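RNA-dependent RNA Polymerase (PDB 6TZ0) catalyses RNA-directed RNA synthesis, making the plus strands of viral transcription and the complementary minus strands of genome replication. Local coordinates at residues Phe1150-Asn1154 with Pro1155-Glu1159; Tyr1183-Ile1186 with Leu1187-Thr1191; Gln1173-Ala1176 with Leu1177-Phe1181. All coordinates share one frame; numbering follows the deposited sequence.

Interaction 1. Residues Phe1150-Asn1154 with Pro1155-Glu1159; sequences FLSDN and PVSAE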
ATOM      1  N   PHE A1150      28.577  -2.123   6.397  1.00 35.48           N
ATOM      2  CA  PHE A1150      29.410  -1.353   7.318  1.00 35.48           C
ATOM      3  C   PHE A1150      30.639  -0.745   6.664  1.00 35.48           C
ATOM      4  O   PHE A1150      31.305   0.082   7.292  1.00 35.48           O
ATOM      5  CB  PHE A1150      29.889  -2.205   8.498  1.00 35.48           C
ATOM      6  CG  PHE A1150      28.871  -2.388   9.576  1.00 35.48           C
ATOM      7  CD1 PHE A1150      28.561  -1.346  10.429  1.00 35.48           C
ATOM      8  CD2 PHE A1150      28.274  -3.614   9.780  1.00 35.48           C
ATOM      9  CE1 PHE A1150      27.638  -1.514  11.437  1.00 35.48           C
ATOM     10  CE2 PHE A1150      27.355  -3.790  10.788  1.00 35.48           C
ATOM     11  CZ  PHE A1150      27.038  -2.738  11.619  1.00 35.48           C
ATOM     12  N   LEU A1151      30.960  -1.123   5.438  1.00 37.59           N
ATOM     13  CA  LEU A1151      32.205  -0.721   4.810  1.00 37.59           C
ATOM     14  C   LEU A1151      32.011   0.549   3.987  1.00 37.59           C
ATOM     15  O   LEU A1151      30.893   0.949   3.663  1.00 37.59           O
ATOM     16  CB  LEU A1151      32.742  -1.852   3.943  1.00 37.59           C
ATOM     17  CG  LEU A1151      33.669  -2.928   4.496  1.00 37.59           C
ATOM     18  CD1 LEU A1151      34.949  -2.259   4.893  1.00 37.59           C
ATOM     19  CD2 LEU A1151      33.081  -3.694   5.667  1.00 37.59           C
ATOM     20  N   SER A1152      33.128   1.179   3.637  1.00 41.94           N
ATOM     21  CA  SER A1152      33.095   2.513   3.054  1.00 41.94           C
ATOM     22  C   SER A1152      32.787   2.475   1.566  1.00 41.94           C
ATOM     23  O   SER A1152      33.252   1.596   0.837  1.00 41.94           O
ATOM     24  CB  SER A1152      34.426   3.226   3.274  1.00 41.94           C
ATOM     25  OG  SER A1152      35.452   2.629   2.511  1.00 41.94           O
ATOM     26  N   ASP A1153      32.013   3.458   1.116  1.00 46.50           N
ATOM     27  CA  ASP A1153      31.668   3.633  -0.286  1.00 46.50           C
ATOM     28  C   ASP A1153      32.717   4.409  -1.064  1.00 46.50           C
ATOM     29  O   ASP A1153      32.527   4.645  -2.260  1.00 46.50           O
ATOM     30  CB  ASP A1153      30.330   4.366  -0.409  1.00 46.50           C
ATOM     31  CG  ASP A1153      29.163   3.533   0.058  1.00 46.50           C
ATOM     32  OD1 ASP A1153      29.236   2.291  -0.039  1.00 46.50           O
ATOM     33  OD2 ASP A1153      28.162   4.124   0.515  1.00 46.50           O
ATOM     34  N   ASN A1154      33.806   4.820  -0.425  1.00 45.37           N
ATOM     35  CA  ASN A1154      34.726   5.752  -1.042  1.00 45.37           C
ATOM     36  C   ASN A1154      35.979   5.013  -1.473  1.00 45.37           C
ATOM     37  O   ASN A1154      36.606   4.342  -0.641  1.00 45.37           O
ATOM     38  CB  ASN A1154      35.075   6.869  -0.069  1.00 45.37           C
ATOM     39  CG  ASN A1154      35.670   8.081  -0.754  1.00 45.37           C
ATOM     40  OD1 ASN A1154      35.841   8.103  -1.968  1.00 45.37           O
ATOM     41  ND2 ASN A1154      35.977   9.106   0.026  1.00 45.37           N
ATOM     42  N   PRO A1155      36.373   5.090  -2.747  1.00 43.64           N
ATOM     43  CA  PRO A1155      37.645   4.487  -3.170  1.00 43.64           C
ATOM     44  C   PRO A1155      38.882   5.192  -2.638  1.00 43.64           C
ATOM     45  O   PRO A1155      39.981   4.644  -2.776  1.00 43.64           O
ATOM     46  CB  PRO A1155      37.579   4.583  -4.696  1.00 43.64           C
ATOM     47  CG  PRO A1155      36.133   4.666  -5.004  1.00 43.64           C
ATOM     48  CD  PRO A1155      35.537   5.456  -3.898  1.00 43.64           C
ATOM     49  N   VAL A1156      38.746   6.383  -2.051  1.00 46.38           N
ATOM     50  CA  VAL A1156      39.887   7.112  -1.514  1.00 46.38           C
ATOM     51  C   VAL A1156      40.412   6.440  -0.247  1.00 46.38           C
ATOM     52  O   VAL A1156      41.590   6.584   0.094  1.00 46.38           O
ATOM     53  CB  VAL A1156      39.465   8.584  -1.301  1.00 46.38           C
ATOM     54  CG1 VAL A1156      40.602   9.464  -0.793  1.00 46.38           C
ATOM     55  CG2 VAL A1156      38.918   9.160  -2.594  1.00 46.38           C
ATOM     56  N   SER A1157      39.590   5.628   0.418  1.00 42.08           N
ATOM     57  CA  SER A1157      40.005   4.939   1.633  1.00 42.08           C
ATOM     58  C   SER A1157      41.056   3.859   1.398  1.00 42.08           C
ATOM     59  O   SER A1157      41.596   3.329   2.374  1.00 42.08           O
ATOM     60  CB  SER A1157      38.791   4.320   2.315  1.00 42.08           C
ATOM     61  OG  SER A1157      38.246   3.284   1.522  1.00 42.08           O
ATOM     62  N   ALA A1158      41.364   3.523   0.150  1.00 44.47           N
ATOM     63  CA  ALA A1158      42.386   2.541  -0.166  1.00 44.47           C
ATOM     64  C   ALA A1158      43.714   3.154  -0.579  1.00 44.47           C
ATOM     65  O   ALA A1158      44.641   2.408  -0.902  1.00 44.47           O
ATOM     66  CB  ALA A1158      41.900   1.615  -1.278  1.00 44.47           C
ATOM     67  N   GLU A1159      43.842   4.486  -0.576  1.00 48.72           N
ATOM     68  CA  GLU A1159      45.079   5.088  -1.060  1.00 48.72           C
ATOM     69  C   GLU A1159      46.210   4.954  -0.055  1.00 48.72           C
ATOM     70  O   GLU A1159      47.374   5.127  -0.426  1.00 48.72           O
ATOM     71  CB  GLU A1159      44.870   6.562  -1.427  1.00 48.72           C
ATOM     72  CG  GLU A1159      44.655   7.537  -0.278  1.00 48.72           C
ATOM     73  CD  GLU A1159      45.919   8.271   0.150  1.00 48.72           C
ATOM     74  OE1 GLU A1159      46.879   8.336  -0.648  1.00 48.72           O
ATOM     75  OE2 GLU A1159      45.947   8.796   1.285  1.00 48.72           O
TER
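The hydroxyl oxygen of Ser1157 is gripped from two directions. Its OG donates to the backbone carbonyl O of Asn1154 over 2.9 Å, and it accepts a hydrogen bond from Ser1152 OG at 3.0 Å. The donor to the carbonyl sits nearly in line with the C=O bond, at a C=O...OG angle of 169°. In both serines the hydroxyl lies between the backbone N and the carbonyl carbon. In Ser1157 this turns OG back toward the preceding residues, where the hydroxyl of Ser1152 meets it. The result is a short relay from Ser1152 OG through Ser1157 OG to Asn1154 O. The same carbonyl also receives a weak bond from the backbone N of Ser1157, 3.4 Å from Asn1154 O, so main chain and side chain of one serine both reach it.

Asn1154 stands where the loop gives way to the 3-10 segment 1155-1158, in the C-terminal region of the polymerase. Its CG is anti to the backbone N (chi1 -162°), and OD1 reaches forward over the start of that segment. OD1 takes the N-H of Val1156 in a weak but straight bond, with Val1156 N 3.4 Å from Asn1154 OD1 and an N-H...O angle of 170°. This is an Asx turn spanning Pro1155. The proline nitrogen, though close to OD1, has no hydrogen to offer; the first N-H available is that of Val1156. The side chains of Asn1154 and Val1156 run alongside each other, pointing the same way, and Val1156 CG2 rests 3.3 Å from Asn1154 OD1. Pro1155 packs on Ile1180 and Tyr1183 of helix 1174-1188. On helix 1054-1062, Leu1062 touches Ser1157 and Ala1158.

Interaction 2. Residues Tyr1183-Ile1186 with Leu1187-Thr1191; sequences YLHI and LRSIT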
ATOM      1  N   TYR A1183      41.081   0.127  -4.791  1.00 39.99           N
ATOM      2  CA  TYR A1183      39.925  -0.146  -3.939  1.00 39.99           C
ATOM      3  C   TYR A1183      39.195  -1.411  -4.367  1.00 39.99           C
ATOM      4  O   TYR A1183      38.882  -2.275  -3.534  1.00 39.99           O
ATOM      5  CB  TYR A1183      38.988   1.059  -3.975  1.00 39.99           C
ATOM      6  CG  TYR A1183      37.702   0.913  -3.206  1.00 39.99           C
ATOM      7  CD1 TYR A1183      37.696   0.924  -1.823  1.00 39.99           C
ATOM      8  CD2 TYR A1183      36.489   0.825  -3.867  1.00 39.99           C
ATOM      9  CE1 TYR A1183      36.527   0.812  -1.121  1.00 39.99           C
ATOM     10  CE2 TYR A1183      35.314   0.713  -3.176  1.00 39.99           C
ATOM     11  CZ  TYR A1183      35.340   0.709  -1.803  1.00 39.99           C
ATOM     12  OH  TYR A1183      34.166   0.599  -1.104  1.00 39.99           O
ATOM     13  N   LEU A1184      38.926  -1.538  -5.666  1.00 40.11           N
ATOM     14  CA  LEU A1184      38.247  -2.721  -6.174  1.00 40.11           C
ATOM     15  C   LEU A1184      39.115  -3.966  -6.073  1.00 40.11           C
ATOM     16  O   LEU A1184      38.586  -5.056  -5.831  1.00 40.11           O
ATOM     17  CB  LEU A1184      37.802  -2.483  -7.615  1.00 40.11           C
ATOM     18  CG  LEU A1184      36.423  -1.884  -7.894  1.00 40.11           C
ATOM     19  CD1 LEU A1184      36.253  -0.493  -7.360  1.00 40.11           C
ATOM     20  CD2 LEU A1184      36.254  -1.845  -9.376  1.00 40.11           C
ATOM     21  N   HIS A1185      40.440  -3.832  -6.220  1.00 41.18           N
ATOM     22  CA  HIS A1185      41.294  -5.001  -6.030  1.00 41.18           C
ATOM     23  C   HIS A1185      41.339  -5.443  -4.575  1.00 41.18           C
ATOM     24  O   HIS A1185      41.394  -6.644  -4.293  1.00 41.18           O
ATOM     25  CB  HIS A1185      42.705  -4.725  -6.530  1.00 41.18           C
ATOM     26  CG  HIS A1185      43.629  -5.892  -6.383  1.00 41.18           C
ATOM     27  ND1 HIS A1185      44.401  -6.090  -5.259  1.00 41.18           N
ATOM     28  CD2 HIS A1185      43.888  -6.937  -7.203  1.00 41.18           C
ATOM     29  CE1 HIS A1185      45.109  -7.195  -5.401  1.00 41.18           C
ATOM     30  NE2 HIS A1185      44.814  -7.729  -6.572  1.00 41.18           N
ATOM     31  N   ILE A1186      41.332  -4.496  -3.640  1.00 41.18           N
ATOM     32  CA  ILE A1186      41.406  -4.877  -2.237  1.00 41.18           C
ATOM     33  C   ILE A1186      40.092  -5.495  -1.772  1.00 41.18           C
ATOM     34  O   ILE A1186      40.099  -6.498  -1.053  1.00 41.18           O
ATOM     35  CB  ILE A1186      41.843  -3.673  -1.385  1.00 41.18           C
ATOM     36  CG1 ILE A1186      43.313  -3.379  -1.666  1.00 41.18           C
ATOM     37  CG2 ILE A1186      41.685  -3.947   0.090  1.00 41.18           C
ATOM     38  CD1 ILE A1186      43.766  -2.038  -1.191  1.00 41.18           C
ATOM     39  N   LEU A1187      38.950  -4.960  -2.220  1.00 40.73           N
ATOM     40  CA  LEU A1187      37.677  -5.611  -1.898  1.00 40.73           C
ATOM     41  C   LEU A1187      37.509  -6.952  -2.603  1.00 40.73           C
ATOM     42  O   LEU A1187      36.833  -7.841  -2.079  1.00 40.73           O
ATOM     43  CB  LEU A1187      36.492  -4.726  -2.262  1.00 40.73           C
ATOM     44  CG  LEU A1187      36.122  -3.503  -1.440  1.00 40.73           C
ATOM     45  CD1 LEU A1187      34.976  -2.823  -2.136  1.00 40.73           C
ATOM     46  CD2 LEU A1187      35.726  -3.904  -0.039  1.00 40.73           C
ATOM     47  N   ARG A1188      38.104  -7.116  -3.784  1.00 44.79           N
ATOM     48  CA  ARG A1188      37.896  -8.332  -4.560  1.00 44.79           C
ATOM     49  C   ARG A1188      38.635  -9.526  -3.961  1.00 44.79           C
ATOM     50  O   ARG A1188      38.214 -10.671  -4.156  1.00 44.79           O
ATOM     51  CB  ARG A1188      38.319  -8.059  -6.009  1.00 44.79           C
ATOM     52  CG  ARG A1188      38.135  -9.161  -7.040  1.00 44.79           C
ATOM     53  CD  ARG A1188      39.449  -9.837  -7.341  1.00 44.79           C
ATOM     54  NE  ARG A1188      39.344 -10.814  -8.416  1.00 44.79           N
ATOM     55  CZ  ARG A1188      39.529 -10.535  -9.699  1.00 44.79           C
ATOM     56  NH1 ARG A1188      39.840  -9.306 -10.075  1.00 44.79           N
ATOM     57  NH2 ARG A1188      39.417 -11.493 -10.608  1.00 44.79           N
ATOM     58  N   SER A1189      39.703  -9.293  -3.207  1.00 41.92           N
ATOM     59  CA  SER A1189      40.608 -10.359  -2.785  1.00 41.92           C
ATOM     60  C   SER A1189      40.932 -10.265  -1.304  1.00 41.92           C
ATOM     61  O   SER A1189      42.096 -10.258  -0.905  1.00 41.92           O
ATOM     62  CB  SER A1189      41.888 -10.320  -3.602  1.00 41.92           C
ATOM     63  OG  SER A1189      42.602  -9.128  -3.360  1.00 41.92           O
ATOM     64  N   ILE A1190      39.905 -10.187  -0.458  1.00 40.06           N
ATOM     65  CA  ILE A1190      40.142 -10.063   0.978  1.00 40.06           C
ATOM     66  C   ILE A1190      40.563 -11.405   1.565  1.00 40.06           C
ATOM     67  O   ILE A1190      41.217 -11.465   2.615  1.00 40.06           O
ATOM     68  CB  ILE A1190      38.887  -9.510   1.674  1.00 40.06           C
ATOM     69  CG1 ILE A1190      38.367  -8.333   0.885  1.00 40.06           C
ATOM     70  CG2 ILE A1190      39.212  -8.974   3.062  1.00 40.06           C
ATOM     71  CD1 ILE A1190      37.110  -7.772   1.387  1.00 40.06           C
ATOM     72  N   THR A1191      40.223 -12.500   0.881  1.00 40.36           N
ATOM     73  CA  THR A1191      40.419 -13.834   1.440  1.00 40.36           C
ATOM     74  C   THR A1191      41.892 -14.214   1.515  1.00 40.36           C
ATOM     75  O   THR A1191      42.295 -14.984   2.392  1.00 40.36           O
ATOM     76  CB  THR A1191      39.661 -14.860   0.611  1.00 40.36           C
ATOM     77  OG1 THR A1191      40.174 -14.859  -0.724  1.00 40.36           O
ATOM     78  CG2 THR A1191      38.202 -14.511   0.566  1.00 40.36           C
TER
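The last turn and a half of helix 1174-1188 runs through Tyr1183-Arg1188, with Leu1187 N bonded to Tyr1183 O at 3.0 Å and Arg1188 N to Leu1184 O at 2.9 Å. The first bond is nearly straight, at 169°. The second is more bent, at 134°. Leu1187 sets CD1 over one face of the Tyr1183 ring, four residues back. CD1 is 4.0 Å from the ring centroid, a CH-pi contact. It lies 28° off the ring normal, and its nearest ring atom is Tyr1183 CZ at 3.6 Å. The first side-chain torsion of Tyr1183 is trans, which places the ring beside the later leucine. Beyond that contact, the phenol OH probably bonds to Ser1152 O.

The helix belongs to a beta-alpha-beta unit with strands 1162-1163 and 1196-1202, and Ser1189 is where helical geometry ends. There His1185 O accepts two groups of the same residue. Ser1189 OG donates to His1185 O at 2.9 Å, and Ser1189 N adds a weak bond at 3.3 Å. The hydroxyl also lies over one face of the His1185 imidazole, with Ser1189 OG 3.8 Å from His1185 CE1. The imidazole stacks with the ring of Phe1024. Past the helix end, Ile1190 brings CG1 to within 3.2 Å of Ile1186 O, and it also packs on Ala1058. Arg1188 lays CB against Leu1184 O, but its chain bends at chi2 and the guanidinium leads away to a salt bridge with Glu861.

Interaction 3. Residues Gln1173-Ala1176 with Leu1177-Phe1181; sequences QCRA and LYNIF
Leu1177 begins the second segment with its CB 3.3 Å from the carbonyl O of Gln1173, a van der Waals contact of a methylene with a carbonyl oxygen at the start of helix 1174-1188. Tyr1178 comes next and meets Cys1174 with backbone and ring. Its N-H bonds to Cys1174 O at 2.9 Å, and the same carbonyl oxygen lies over one face of its ring, toward the rim. A chi1 of -62° swings the ring back along the helix toward Cys1174. Cys1174 CB then packs on Tyr1178 CE2 at 3.7 Å. The thiol sulfur is set obliquely to the ring: Cys1174 SG is 4.9 Å from the centroid of the Tyr1178 ring and 44° off its normal. This is a Cys sulfur-aromatic contact. The phenol end bonds to Tyr1168 O, while Tyr1169 meets the ring edge-to-face and Met1200 of strand 1196-1202 also touches it.

Asn1179 donates its backbone N-H to Arg1175 O at 3.0 Å. Its amide also folds back on this carbonyl, without a hydrogen bond, the angle being poor, and ND2 lies 3.9 Å from Arg1175 CG. The amide and the guanidinium planes are nearly perpendicular, 87° apart. The Arg1175 chain is extended from CG to NE. Ile1180 completes the turn, its N bonded to Ala1176 O at 2.9 Å, with CG1 leaning on the same oxygen at 3.3 Å. Ala1176 and Ile1180 both touch helix 1074-1080, at Val1076 and Ile1079.

Three successive backbone bonds hold this first part of the helix of a beta-alpha-beta unit. The tyrosine ring lies over Cys1174 O near its stem, with Cys1174 CB along CE2 and CZ. Its hydroxyl is held by Tyr1168 O, which probably restrains the ring's rotation beside the sulfur.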
ATOM      1  N   GLN A1173      43.062  13.024 -14.139  1.00 61.42           N
ATOM      2  CA  GLN A1173      42.132  11.996 -13.704  1.00 61.42           C
ATOM      3  C   GLN A1173      42.820  10.655 -13.500  1.00 61.42           C
ATOM      4  O   GLN A1173      42.177   9.610 -13.602  1.00 61.42           O
ATOM      5  CB  GLN A1173      40.995  11.893 -14.714  1.00 61.42           C
ATOM      6  CG  GLN A1173      41.481  11.704 -16.126  1.00 61.42           C
ATOM      7  CD  GLN A1173      40.361  11.813 -17.126  1.00 61.42           C
ATOM      8  OE1 GLN A1173      39.198  11.949 -16.755  1.00 61.42           O
ATOM      9  NE2 GLN A1173      40.703  11.757 -18.406  1.00 61.42           N
ATOM     10  N   CYS A1174      44.124  10.671 -13.221  1.00 53.18           N
ATOM     11  CA  CYS A1174      44.836   9.452 -12.870  1.00 53.18           C
ATOM     12  C   CYS A1174      44.650   9.081 -11.411  1.00 53.18           C
ATOM     13  O   CYS A1174      44.630   7.892 -11.089  1.00 53.18           O
ATOM     14  CB  CYS A1174      46.328   9.594 -13.160  1.00 53.18           C
ATOM     15  SG  CYS A1174      46.766   9.617 -14.897  1.00 53.18           S
ATOM     16  N   ARG A1175      44.505  10.074 -10.531  1.00 53.26           N
ATOM     17  CA  ARG A1175      44.537   9.821  -9.093  1.00 53.26           C
ATOM     18  C   ARG A1175      43.315   9.036  -8.636  1.00 53.26           C
ATOM     19  O   ARG A1175      43.447   7.988  -7.990  1.00 53.26           O
ATOM     20  CB  ARG A1175      44.653  11.148  -8.345  1.00 53.26           C
ATOM     21  CG  ARG A1175      44.830  11.032  -6.840  1.00 53.26           C
ATOM     22  CD  ARG A1175      45.092  12.398  -6.224  1.00 53.26           C
ATOM     23  NE  ARG A1175      45.340  12.325  -4.787  1.00 53.26           N
ATOM     24  CZ  ARG A1175      44.407  12.470  -3.850  1.00 53.26           C
ATOM     25  NH1 ARG A1175      43.151  12.714  -4.188  1.00 53.26           N
ATOM     26  NH2 ARG A1175      44.736  12.385  -2.569  1.00 53.26           N
ATOM     27  N   ALA A1176      42.124   9.500  -9.010  1.00 51.70           N
ATOM     28  CA  ALA A1176      40.887   8.805  -8.676  1.00 51.70           C
ATOM     29  C   ALA A1176      40.773   7.457  -9.371  1.00 51.70           C
ATOM     30  O   ALA A1176      40.249   6.503  -8.786  1.00 51.70           O
ATOM     31  CB  ALA A1176      39.695   9.679  -9.051  1.00 51.70           C
ATOM     32  N   LEU A1177      41.275   7.386 -10.601  1.00 48.49           N
ATOM     33  CA  LEU A1177      41.267   6.157 -11.385  1.00 48.49           C
ATOM     34  C   LEU A1177      42.116   5.073 -10.734  1.00 48.49           C
ATOM     35  O   LEU A1177      41.704   3.920 -10.662  1.00 48.49           O
ATOM     36  CB  LEU A1177      41.779   6.427 -12.798  1.00 48.49           C
ATOM     37  CG  LEU A1177      41.906   5.210 -13.712  1.00 48.49           C
ATOM     38  CD1 LEU A1177      40.535   4.666 -14.070  1.00 48.49           C
ATOM     39  CD2 LEU A1177      42.679   5.565 -14.969  1.00 48.49           C
ATOM     40  N   TYR A1178      43.295   5.444 -10.246  1.00 47.39           N
ATOM     41  CA  TYR A1178      44.166   4.484  -9.577  1.00 47.39           C
ATOM     42  C   TYR A1178      43.637   4.139  -8.190  1.00 47.39           C
ATOM     43  O   TYR A1178      43.838   3.015  -7.713  1.00 47.39           O
ATOM     44  CB  TYR A1178      45.584   5.040  -9.471  1.00 47.39           C
ATOM     45  CG  TYR A1178      46.288   5.326 -10.781  1.00 47.39           C
ATOM     46  CD1 TYR A1178      45.877   4.744 -11.973  1.00 47.39           C
ATOM     47  CD2 TYR A1178      47.345   6.227 -10.827  1.00 47.39           C
ATOM     48  CE1 TYR A1178      46.514   5.032 -13.162  1.00 47.39           C
ATOM     49  CE2 TYR A1178      47.983   6.522 -12.011  1.00 47.39           C
ATOM     50  CZ  TYR A1178      47.562   5.922 -13.175  1.00 47.39           C
ATOM     51  OH  TYR A1178      48.197   6.203 -14.357  1.00 47.39           O
ATOM     52  N   ASN A1179      42.954   5.089  -7.538  1.00 46.64           N
ATOM     53  CA  ASN A1179      42.290   4.792  -6.271  1.00 46.64           C
ATOM     54  C   ASN A1179      41.179   3.770  -6.454  1.00 46.64           C
ATOM     55  O   ASN A1179      40.989   2.893  -5.608  1.00 46.64           O
ATOM     56  CB  ASN A1179      41.722   6.068  -5.655  1.00 46.64           C
ATOM     57  CG  ASN A1179      42.789   6.978  -5.116  1.00 46.64           C
ATOM     58  OD1 ASN A1179      43.783   6.522  -4.562  1.00 46.64           O
ATOM     59  ND2 ASN A1179      42.578   8.276  -5.250  1.00 46.64           N
ATOM     60  N   ILE A1180      40.440   3.868  -7.560  1.00 45.44           N
ATOM     61  CA  ILE A1180      39.406   2.884  -7.869  1.00 45.44           C
ATOM     62  C   ILE A1180      40.023   1.522  -8.159  1.00 45.44           C
ATOM     63  O   ILE A1180      39.502   0.489  -7.714  1.00 45.44           O
ATOM     64  CB  ILE A1180      38.533   3.396  -9.031  1.00 45.44           C
ATOM     65  CG1 ILE A1180      37.610   4.504  -8.527  1.00 45.44           C
ATOM     66  CG2 ILE A1180      37.753   2.288  -9.708  1.00 45.44           C
ATOM     67  CD1 ILE A1180      36.852   5.190  -9.597  1.00 45.44           C
ATOM     68  N   PHE A1181      41.148   1.505  -8.892  1.00 45.12           N
ATOM     69  CA  PHE A1181      41.896   0.268  -9.141  1.00 45.12           C
ATOM     70  C   PHE A1181      42.274  -0.431  -7.844  1.00 45.12           C
ATOM     71  O   PHE A1181      41.957  -1.614  -7.641  1.00 45.12           O
ATOM     72  CB  PHE A1181      43.174   0.557  -9.929  1.00 45.12           C
ATOM     73  CG  PHE A1181      42.961   0.869 -11.375  1.00 45.12           C
ATOM     74  CD1 PHE A1181      41.721   0.735 -11.970  1.00 45.12           C
ATOM     75  CD2 PHE A1181      44.036   1.252 -12.153  1.00 45.12           C
ATOM     76  CE1 PHE A1181      41.554   1.013 -13.304  1.00 45.12           C
ATOM     77  CE2 PHE A1181      43.878   1.522 -13.485  1.00 45.12           C
ATOM     78  CZ  PHE A1181      42.634   1.394 -14.064  1.00 45.12           C
TER

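Along the chain the order is interaction 1, then interaction 3, then interaction 2. Interactions 3 and 2 adjoin on one helix, 1174-1188, their centres about 15 Å apart: interaction 3 covers its start, interaction 2 its end. Interaction 1 lies in the loop before strand 1162-1163, with its centre about 11 Å from that of interaction 2 and 13 Å from that of interaction 3. It rests against both halves of the helix. Ala1158 CB packs on Tyr1183 CA, and Glu1159 CB meets Asn1179 OD1. All three lie in the C-terminal region of the polymerase, away from its nucleotide- and magnesium-binding residues. Interactions 2 and 3 are local order within the helix and its end, and the loop of interaction 1 packs along it.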